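Local coordinates for protein MlnD (Bacillus methylotrophicus, PDB 5IL5) that supplies, through this chain, the dehydratase domain of a trans-AT polyketide synthase, which probably removes water from carrier-bound intermediates of macrolactin assembly, at residues 35-40 / 47-52; 93-98 / 137-142; 187-192 / 201-206. One frame throughout, in Å; residues are numbered along the deposited sequence.

The three contacts follow one another along the chain; none nests in or crosses another. From the N terminus, contact 1 comes first and closes a short hairpin, with six residues between 35-40 and 47-52. Contact 2 then joins 93-98 to 137-142 and closes a much longer loop, which includes strands 111-117 and 122-128. Both lie in the predicted N-terminal hotdog fold. Contact 3 closes a second hairpin, 187-192 with 201-206, in the predicted C-terminal hotdog fold. Contacts 2 and 3 lie on opposite sides of the chain's centre, their own centres about 27 Å apart. Strand 92-98 of contact 2 also pairs with strand 239-245, so it ties the two hotdog halves together.

Contact 1 (35-40 / 47-52); sequences YISCNI and KFLINV
Four backbone hydrogen bonds join 35-40 to 47-52, the antiparallel arms of a hairpin. The straightest runs from L49 N to C38 O (3.0 Å, N-H...O angle 169°) and lies nearly along the C=O axis. S37 N meets L49 O end-on in the same way, at 3.0 Å. I40 N uses an in-plane lone pair of K47 O, at 2.9 Å. N51 N instead reaches Y35 O from above the carbonyl plane. S37 and C38 both sit opposite L49, which fits a beta bulge and shifts the register by one residue between I36-I50 and N39-F48. N39 CG is anti to its backbone N (chi1 -179°). This sets the amide obliquely beside the F48 ring, while OD1 bonds S41 OG in the turn. On the same face, I36 CG2 meets F48 CB at 3.6 Å. Beyond I50, V52 CG1 packs on Y35 CD1 at 3.7 Å. On the other face, L49 CD2 lies by S37 OG (3.4 Å). N39 also packs on N39 of the second subunit. I36 and F48 rest on M84 of helix 74-86, and V52 on M77. On its far edge, strand 46-50 bonds strand 111-117 through F48 with I113 and I50 with I111.

Contact 2 (93-98 / 137-142); sequences LTELSF and SGRLEL
The packed side of this contact is leucine and backbone; the looser side carries E95 and R139. L93 and L140 run alongside each other in the same direction. Each has CG anti to its carbonyl carbon, and L93 CD2 meets L140 CD2 at 3.5 Å. Both leucines touch Y124 of the next strand, and L93 also rests on A78 of helix 74-86. Two hydrogen-bonded pairs hold the segments together. At one end, S97 N bonds S137 O and S137 N bonds S97 O, each at 2.7 Å and each in the carbonyl plane. At the other, R139 N meets T94 O nearly along the C=O axis (3.0 Å). The return bond, T94 N to R139 O, is longer at 3.3 Å and arrives from above the carbonyl plane.

Between the two pairs the register shifts by one residue, a beta bulge. The backbone bends sharply at E95, whose phi is positive (53°). E95 and L96 thus share G138 as their neighbour, and G138 CA points its hydrogen at E95 O. Both strands belong to the predicted N-terminal hotdog fold, whose strands wrap helix 74-86. Strand 92-98 also bonds strand 239-245, through L93 with C243 and L96 with I240.

On the opposite face T94 OG1 sits over R139 CB at 3.5 Å. The exposed E95 runs alongside R139, its OE1 3.5 Å from R139 CD. E95 OE2 stays 4.5 Å from R139 NE, well off the guanidinium plane, where no N-H is directed. R139 bends at chi3 (55°), and its NH1 has a long, weak ion pair with D118.

Contact 3 (187-192 / 201-206); sequences AAEHCV and KIKAKA
K201 has the largest share of this contact. Its CB sits over one face of the H190 ring, a CH-pi contact 3.5 Å from K201 CB to the H190 ring centroid and 19° off the normal. It lies nearer the ring's NE2-CE1 bond than its centre. CG is anti to the backbone N (chi1 170°); it stays near the same ring, with K201 CG 3.6 Å from H190 NE2, and has E189 OE1 on another side. A bend at chi2 (68°) then turns the chain away from the imidazole. CD and CE lead outward, toward the I202 side, and a second bend at chi4 brings NZ round to I202 O. K201 NZ bonds I202 O at 2.9 Å, from above the carbonyl plane. The same ammonium makes a long salt bridge, K201 NZ to E189 OE1 4.0 Å, so its firmer partner is I202 O.

E189 and H190 both face K201, and this is a classic beta bulge in the hairpin of strands 188-194 and 197-202. The backbone of K201 serves both residues: E189 N bonds K201 O at 2.6 Å, and K201 N bonds H190 O at 2.9 Å. Both bonds lie nearly along the C=O axis. Past the bulge, K203 N bonds A187 O in the carbonyl plane, at 3.0 Å. The hairpin belongs to the predicted C-terminal hotdog fold.

The carboxylate of E189 also crosses K203 obliquely, with E189 OE2 3.5 Å from K203 CD. The other face turns to helices. A188 packs on F170 of helix 167-176, and I202 on S220 of helix 215-229. A187 reaches S220 too, and its CB lies near I202 CB. K205 runs out extended, and its NZ bonds D183 O.

Contact 1 (35-40 / 47-52)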
loop_
_atom_site.group_PDB
_atom_site.type_symbol
_atom_site.label_atom_id
_atom_site.label_comp_id
_atom_site.label_asym_id
_atom_site.label_seq_id
_atom_site.Cartn_x
_atom_site.Cartn_y
_atom_site.Cartn_z
ATOM N N TYR A 35 -3.461 13.152 5.320
ATOM C CA TYR A 35 -2.202 13.496 4.677
ATOM C C TYR A 35 -1.540 12.319 3.975
ATOM O O TYR A 35 -0.505 12.513 3.333
ATOM C CB TYR A 35 -1.211 14.081 5.693
ATOM C CG TYR A 35 -1.768 15.115 6.649
ATOM C CD1 TYR A 35 -2.619 16.121 6.211
ATOM C CD2 TYR A 35 -1.392 15.115 7.984
ATOM C CE1 TYR A 35 -3.107 17.072 7.086
ATOM C CE2 TYR A 35 -1.872 16.063 8.860
ATOM C CZ TYR A 35 -2.726 17.040 8.406
ATOM O OH TYR A 35 -3.203 17.984 9.281
ATOM N N ILE A 36 -2.091 11.111 4.079
ATOM C CA ILE A 36 -1.508 9.916 3.468
ATOM C C ILE A 36 -2.550 9.297 2.545
ATOM O O ILE A 36 -3.631 8.902 2.999
ATOM C CB ILE A 36 -1.026 8.903 4.525
ATOM C CG1 ILE A 36 -0.040 9.564 5.503
ATOM C CG2 ILE A 36 -0.403 7.680 3.866
ATOM C CD1 ILE A 36 0.262 8.723 6.738
ATOM N N SER A 37 -2.229 9.216 1.253
ATOM C CA SER A 37 -3.206 8.748 0.278
ATOM C C SER A 37 -3.178 7.236 0.089
ATOM O O SER A 37 -4.234 6.622 -0.096
ATOM C CB SER A 37 -2.990 9.447 -1.069
ATOM O OG SER A 37 -1.762 9.085 -1.666
ATOM N N CYS A 38 -2.005 6.612 0.133
ATOM C CA CYS A 38 -1.929 5.178 -0.104
ATOM C C CYS A 38 -0.574 4.650 0.338
ATOM O O CYS A 38 0.355 5.410 0.622
ATOM C CB CYS A 38 -2.173 4.851 -1.578
ATOM S SG CYS A 38 -1.011 5.615 -2.719
ATOM N N ASN A 39 -0.478 3.319 0.370
ATOM C CA ASN A 39 0.738 2.602 0.734
ATOM C C ASN A 39 1.477 2.209 -0.541
ATOM O O ASN A 39 0.904 1.551 -1.415
ATOM C CB ASN A 39 0.395 1.374 1.578
ATOM C CG ASN A 39 1.619 0.599 2.011
ATOM O OD1 ASN A 39 2.687 0.695 1.401
ATOM N ND2 ASN A 39 1.482 -0.149 3.096
ATOM N N ILE A 40 2.735 2.641 -0.654
ATOM C CA ILE A 40 3.555 2.354 -1.830
ATOM C C ILE A 40 4.813 1.587 -1.442
ATOM O O ILE A 40 5.863 1.732 -2.076
ATOM C CB ILE A 40 3.916 3.660 -2.558
ATOM C CG1 ILE A 40 4.454 4.691 -1.557
ATOM C CG2 ILE A 40 2.694 4.184 -3.285
ATOM C CD1 ILE A 40 5.334 5.754 -2.171
ATOM N N LYS A 47 6.962 2.313 2.750
ATOM C CA LYS A 47 6.777 3.735 2.497
ATOM C C LYS A 47 5.350 4.027 2.061
ATOM O O LYS A 47 4.659 3.160 1.518
ATOM C CB LYS A 47 7.774 4.209 1.439
ATOM C CG LYS A 47 7.805 3.327 0.207
ATOM C CD LYS A 47 8.962 3.676 -0.687
ATOM C CE LYS A 47 9.219 2.557 -1.662
ATOM N NZ LYS A 47 10.119 2.986 -2.748
ATOM N N PHE A 48 4.937 5.275 2.290
ATOM C CA PHE A 48 3.602 5.761 1.977
ATOM C C PHE A 48 3.698 7.053 1.176
ATOM O O PHE A 48 4.674 7.798 1.284
ATOM C CB PHE A 48 2.777 6.041 3.242
ATOM C CG PHE A 48 2.593 4.858 4.154
ATOM C CD1 PHE A 48 3.571 4.500 5.066
ATOM C CD2 PHE A 48 1.409 4.148 4.144
ATOM C CE1 PHE A 48 3.384 3.430 5.919
ATOM C CE2 PHE A 48 1.218 3.079 4.996
ATOM C CZ PHE A 48 2.204 2.724 5.883
ATOM N N LEU A 49 2.664 7.317 0.381
ATOM C CA LEU A 49 2.575 8.532 -0.423
ATOM C C LEU A 49 1.866 9.635 0.365
ATOM O O LEU A 49 0.750 9.437 0.857
ATOM C CB LEU A 49 1.819 8.240 -1.719
ATOM C CG LEU A 49 1.948 9.229 -2.877
ATOM C CD1 LEU A 49 1.493 8.542 -4.146
ATOM C CD2 LEU A 49 1.164 10.502 -2.659
ATOM N N ILE A 50 2.506 10.792 0.480
ATOM C CA ILE A 50 1.937 11.941 1.176
ATOM C C ILE A 50 1.260 12.845 0.156
ATOM O O ILE A 50 1.820 13.127 -0.910
ATOM C CB ILE A 50 3.028 12.718 1.938
ATOM C CG1 ILE A 50 3.769 11.822 2.937
ATOM C CG2 ILE A 50 2.431 13.955 2.623
ATOM C CD1 ILE A 50 3.115 11.700 4.289
ATOM N N ASN A 51 0.077 13.354 0.496
ATOM C CA ASN A 51 -0.596 14.324 -0.363
ATOM C C ASN A 51 -1.343 15.308 0.525
ATOM O O ASN A 51 -2.364 14.957 1.122
ATOM C CB ASN A 51 -1.540 13.648 -1.355
ATOM C CG ASN A 51 -2.211 14.646 -2.273
ATOM O OD1 ASN A 51 -1.723 15.775 -2.442
ATOM N ND2 ASN A 51 -3.301 14.229 -2.913
ATOM N N VAL A 52 -0.834 16.538 0.595
ATOM C CA VAL A 52 -1.451 17.628 1.338
ATOM C C VAL A 52 -1.899 18.756 0.417
ATOM O O VAL A 52 -2.130 19.874 0.877
ATOM C CB VAL A 52 -0.504 18.168 2.428
ATOM C CG1 VAL A 52 -0.254 17.113 3.488
ATOM C CG2 VAL A 52 0.799 18.653 1.814
#

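Contact 2 (93-98 / 137-142)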
loop_
_atom_site.group_PDB
_atom_site.type_symbol
_atom_site.label_atom_id
_atom_site.label_comp_id
_atom_site.label_asym_id
_atom_site.label_seq_id
_atom_site.Cartn_x
_atom_site.Cartn_y
_atom_site.Cartn_z
ATOM N N LEU A 93 7.821 10.006 19.808
ATOM C CA LEU A 93 8.742 10.233 18.711
ATOM C C LEU A 93 9.941 10.956 19.296
ATOM O O LEU A 93 9.783 11.841 20.141
ATOM C CB LEU A 93 8.101 11.057 17.590
ATOM C CG LEU A 93 6.834 10.413 17.025
ATOM C CD1 LEU A 93 5.607 10.892 17.795
ATOM C CD2 LEU A 93 6.663 10.640 15.534
ATOM N N THR A 94 11.136 10.554 18.889
ATOM C CA THR A 94 12.343 11.135 19.448
ATOM C C THR A 94 13.260 11.571 18.320
ATOM O O THR A 94 13.168 11.086 17.191
ATOM C CB THR A 94 13.057 10.145 20.384
ATOM O OG1 THR A 94 13.525 9.014 19.641
ATOM C CG2 THR A 94 12.087 9.662 21.466
ATOM N N GLU A 95 14.141 12.511 18.651
ATOM C CA GLU A 95 15.210 12.962 17.766
ATOM C C GLU A 95 14.654 13.386 16.409
ATOM O O GLU A 95 15.008 12.849 15.361
ATOM C CB GLU A 95 16.267 11.872 17.603
ATOM C CG GLU A 95 16.728 11.243 18.905
ATOM C CD GLU A 95 17.694 10.107 18.659
ATOM O OE1 GLU A 95 18.193 10.009 17.507
ATOM O OE2 GLU A 95 17.937 9.324 19.608
ATOM N N LEU A 96 13.747 14.352 16.447
ATOM C CA LEU A 96 13.169 14.896 15.230
ATOM C C LEU A 96 14.103 15.944 14.642
ATOM O O LEU A 96 14.690 16.752 15.367
ATOM C CB LEU A 96 11.800 15.511 15.509
ATOM C CG LEU A 96 10.745 14.599 16.136
ATOM C CD1 LEU A 96 10.872 14.559 17.658
ATOM C CD2 LEU A 96 9.359 15.069 15.737
ATOM N N SER A 97 14.262 15.913 13.321
ATOM C CA SER A 97 15.153 16.829 12.619
ATOM C C SER A 97 14.420 17.405 11.416
ATOM O O SER A 97 13.968 16.654 10.548
ATOM C CB SER A 97 16.429 16.111 12.177
ATOM O OG SER A 97 17.302 17.007 11.525
ATOM N N PHE A 98 14.303 18.729 11.361
ATOM C CA PHE A 98 13.653 19.417 10.251
ATOM C C PHE A 98 14.717 20.110 9.412
ATOM O O PHE A 98 15.451 20.966 9.915
ATOM C CB PHE A 98 12.610 20.409 10.761
ATOM C CG PHE A 98 11.450 19.750 11.461
ATOM C CD1 PHE A 98 11.550 19.342 12.783
ATOM C CD2 PHE A 98 10.265 19.515 10.785
ATOM C CE1 PHE A 98 10.482 18.730 13.415
ATOM C CE2 PHE A 98 9.201 18.906 11.416
ATOM C CZ PHE A 98 9.312 18.513 12.730
ATOM N N SER A 137 13.101 14.311 9.521
ATOM C CA SER A 137 13.407 12.935 9.884
ATOM C C SER A 137 13.227 12.772 11.383
ATOM O O SER A 137 13.229 13.746 12.140
ATOM C CB SER A 137 14.827 12.520 9.479
ATOM O OG SER A 137 15.801 13.397 10.008
ATOM N N GLY A 138 13.073 11.525 11.807
ATOM C CA GLY A 138 12.908 11.253 13.217
ATOM C C GLY A 138 12.871 9.769 13.496
ATOM O O GLY A 138 13.092 8.938 12.612
ATOM N N ARG A 139 12.629 9.458 14.764
ATOM C CA ARG A 139 12.551 8.096 15.255
ATOM C C ARG A 139 11.179 7.828 15.851
ATOM O O ARG A 139 10.451 8.745 16.245
ATOM C CB ARG A 139 13.626 7.842 16.299
ATOM C CG ARG A 139 15.008 7.751 15.709
ATOM C CD ARG A 139 15.995 7.376 16.773
ATOM N NE ARG A 139 15.605 6.144 17.443
ATOM C CZ ARG A 139 15.714 4.927 16.921
ATOM N NH1 ARG A 139 16.225 4.752 15.712
ATOM N NH2 ARG A 139 15.315 3.877 17.621
ATOM N N LEU A 140 10.847 6.548 15.922
ATOM C CA LEU A 140 9.574 6.085 16.443
ATOM C C LEU A 140 9.830 5.059 17.531
ATOM O O LEU A 140 10.632 4.138 17.347
ATOM C CB LEU A 140 8.716 5.476 15.334
ATOM C CG LEU A 140 8.535 6.381 14.118
ATOM C CD1 LEU A 140 8.168 5.576 12.888
ATOM C CD2 LEU A 140 7.471 7.413 14.423
ATOM N N GLU A 141 9.180 5.241 18.671
ATOM C CA GLU A 141 9.203 4.231 19.712
ATOM C C GLU A 141 8.155 3.181 19.372
ATOM O O GLU A 141 6.974 3.508 19.211
ATOM C CB GLU A 141 8.925 4.853 21.076
ATOM C CG GLU A 141 8.616 3.818 22.138
ATOM C CD GLU A 141 9.129 4.197 23.513
ATOM O OE1 GLU A 141 9.532 5.370 23.706
ATOM O OE2 GLU A 141 9.127 3.311 24.398
ATOM N N LEU A 142 8.584 1.925 19.262
ATOM C CA LEU A 142 7.678 0.844 18.903
ATOM C C LEU A 142 7.280 -0.036 20.071
ATOM O O LEU A 142 6.240 -0.699 19.998
ATOM C CB LEU A 142 8.302 -0.023 17.802
ATOM C CG LEU A 142 8.648 0.707 16.505
ATOM C CD1 LEU A 142 9.018 -0.297 15.430
ATOM C CD2 LEU A 142 7.484 1.593 16.059
#

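Contact 3 (187-192 / 201-206)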
loop_
_atom_site.group_PDB
_atom_site.type_symbol
_atom_site.label_atom_id
_atom_site.label_comp_id
_atom_site.label_asym_id
_atom_site.label_seq_id
_atom_site.Cartn_x
_atom_site.Cartn_y
_atom_site.Cartn_z
ATOM N N ALA A 187 -5.864 29.038 15.828
ATOM C CA ALA A 187 -6.640 28.483 16.927
ATOM C C ALA A 187 -6.469 29.245 18.237
ATOM O O ALA A 187 -7.238 29.011 19.174
ATOM C CB ALA A 187 -6.254 27.016 17.137
ATOM N N ALA A 188 -5.486 30.134 18.331
ATOM C CA ALA A 188 -5.255 30.886 19.559
ATOM C C ALA A 188 -6.362 31.916 19.778
ATOM O O ALA A 188 -6.632 32.743 18.901
ATOM C CB ALA A 188 -3.890 31.570 19.503
ATOM N N GLU A 189 -7.006 31.856 20.947
ATOM C CA GLU A 189 -8.008 32.848 21.323
ATOM C C GLU A 189 -7.397 34.010 22.105
ATOM O O GLU A 189 -7.758 35.167 21.865
ATOM C CB GLU A 189 -9.133 32.203 22.141
ATOM C CG GLU A 189 -10.072 31.298 21.340
ATOM C CD GLU A 189 -11.410 31.107 22.022
ATOM O OE1 GLU A 189 -11.491 31.341 23.247
ATOM O OE2 GLU A 189 -12.381 30.722 21.333
ATOM N N HIS A 190 -6.492 33.734 23.044
ATOM C CA HIS A 190 -5.784 34.801 23.743
ATOM C C HIS A 190 -4.515 34.225 24.364
ATOM O O HIS A 190 -4.329 33.007 24.432
ATOM C CB HIS A 190 -6.665 35.483 24.794
ATOM C CG HIS A 190 -7.178 34.561 25.854
ATOM N ND1 HIS A 190 -6.400 34.128 26.905
ATOM C CD2 HIS A 190 -8.395 33.994 26.027
ATOM C CE1 HIS A 190 -7.116 33.334 27.682
ATOM N NE2 HIS A 190 -8.331 33.238 27.171
ATOM N N CYS A 191 -3.643 35.127 24.818
ATOM C CA CYS A 191 -2.278 34.786 25.207
ATOM C C CYS A 191 -1.891 35.489 26.504
ATOM O O CYS A 191 -2.176 36.677 26.677
ATOM C CB CYS A 191 -1.319 35.175 24.073
ATOM S SG CYS A 191 0.443 35.119 24.430
ATOM N N VAL A 192 -1.235 34.754 27.404
ATOM C CA VAL A 192 -0.629 35.298 28.621
ATOM C C VAL A 192 0.849 34.937 28.628
ATOM O O VAL A 192 1.201 33.759 28.507
ATOM C CB VAL A 192 -1.299 34.763 29.902
ATOM C CG1 VAL A 192 -0.654 35.389 31.144
ATOM C CG2 VAL A 192 -2.784 35.055 29.904
ATOM N N LYS A 201 -4.646 30.193 25.128
ATOM C CA LYS A 201 -5.987 29.627 25.106
ATOM C C LYS A 201 -6.332 29.306 23.664
ATOM O O LYS A 201 -6.324 30.197 22.808
ATOM C CB LYS A 201 -7.020 30.588 25.690
ATOM C CG LYS A 201 -8.453 30.130 25.459
ATOM C CD LYS A 201 -8.761 28.876 26.242
ATOM C CE LYS A 201 -10.232 28.543 26.155
ATOM N NZ LYS A 201 -10.531 27.850 24.871
ATOM N N ILE A 202 -6.623 28.041 23.393
ATOM C CA ILE A 202 -6.876 27.613 22.030
ATOM C C ILE A 202 -8.257 26.992 21.954
ATOM O O ILE A 202 -8.829 26.543 22.952
ATOM C CB ILE A 202 -5.807 26.633 21.517
ATOM C CG1 ILE A 202 -5.736 25.374 22.391
ATOM C CG2 ILE A 202 -4.465 27.330 21.490
ATOM C CD1 ILE A 202 -5.174 24.171 21.667
ATOM N N LYS A 203 -8.803 27.006 20.746
ATOM C CA LYS A 203 -10.060 26.340 20.451
ATOM C C LYS A 203 -9.818 25.475 19.229
ATOM O O LYS A 203 -9.573 25.990 18.132
ATOM C CB LYS A 203 -11.180 27.361 20.237
ATOM C CG LYS A 203 -12.505 26.768 19.846
ATOM C CD LYS A 203 -13.573 27.838 19.741
ATOM C CE LYS A 203 -14.809 27.280 19.087
ATOM N NZ LYS A 203 -15.414 26.234 19.927
ATOM N N ALA A 204 -9.875 24.164 19.425
ATOM C CA ALA A 204 -9.636 23.257 18.325
ATOM C C ALA A 204 -10.792 23.343 17.346
ATOM O O ALA A 204 -11.907 23.752 17.684
ATOM C CB ALA A 204 -9.469 21.824 18.821
ATOM N N LYS A 205 -10.510 22.966 16.110
ATOM C CA LYS A 205 -11.498 23.006 15.048
ATOM C C LYS A 205 -11.853 21.568 14.726
ATOM O O LYS A 205 -10.967 20.773 14.393
ATOM C CB LYS A 205 -10.911 23.720 13.832
ATOM C CG LYS A 205 -10.555 25.171 14.121
ATOM C CD LYS A 205 -9.582 25.702 13.102
ATOM C CE LYS A 205 -9.198 27.130 13.413
ATOM N NZ LYS A 205 -8.042 27.521 12.591
ATOM N N ALA A 206 -13.137 21.230 14.812
ATOM C CA ALA A 206 -13.529 19.879 14.446
ATOM C C ALA A 206 -13.196 19.675 12.980
ATOM O O ALA A 206 -13.541 20.500 12.128
ATOM C CB ALA A 206 -15.012 19.632 14.715
#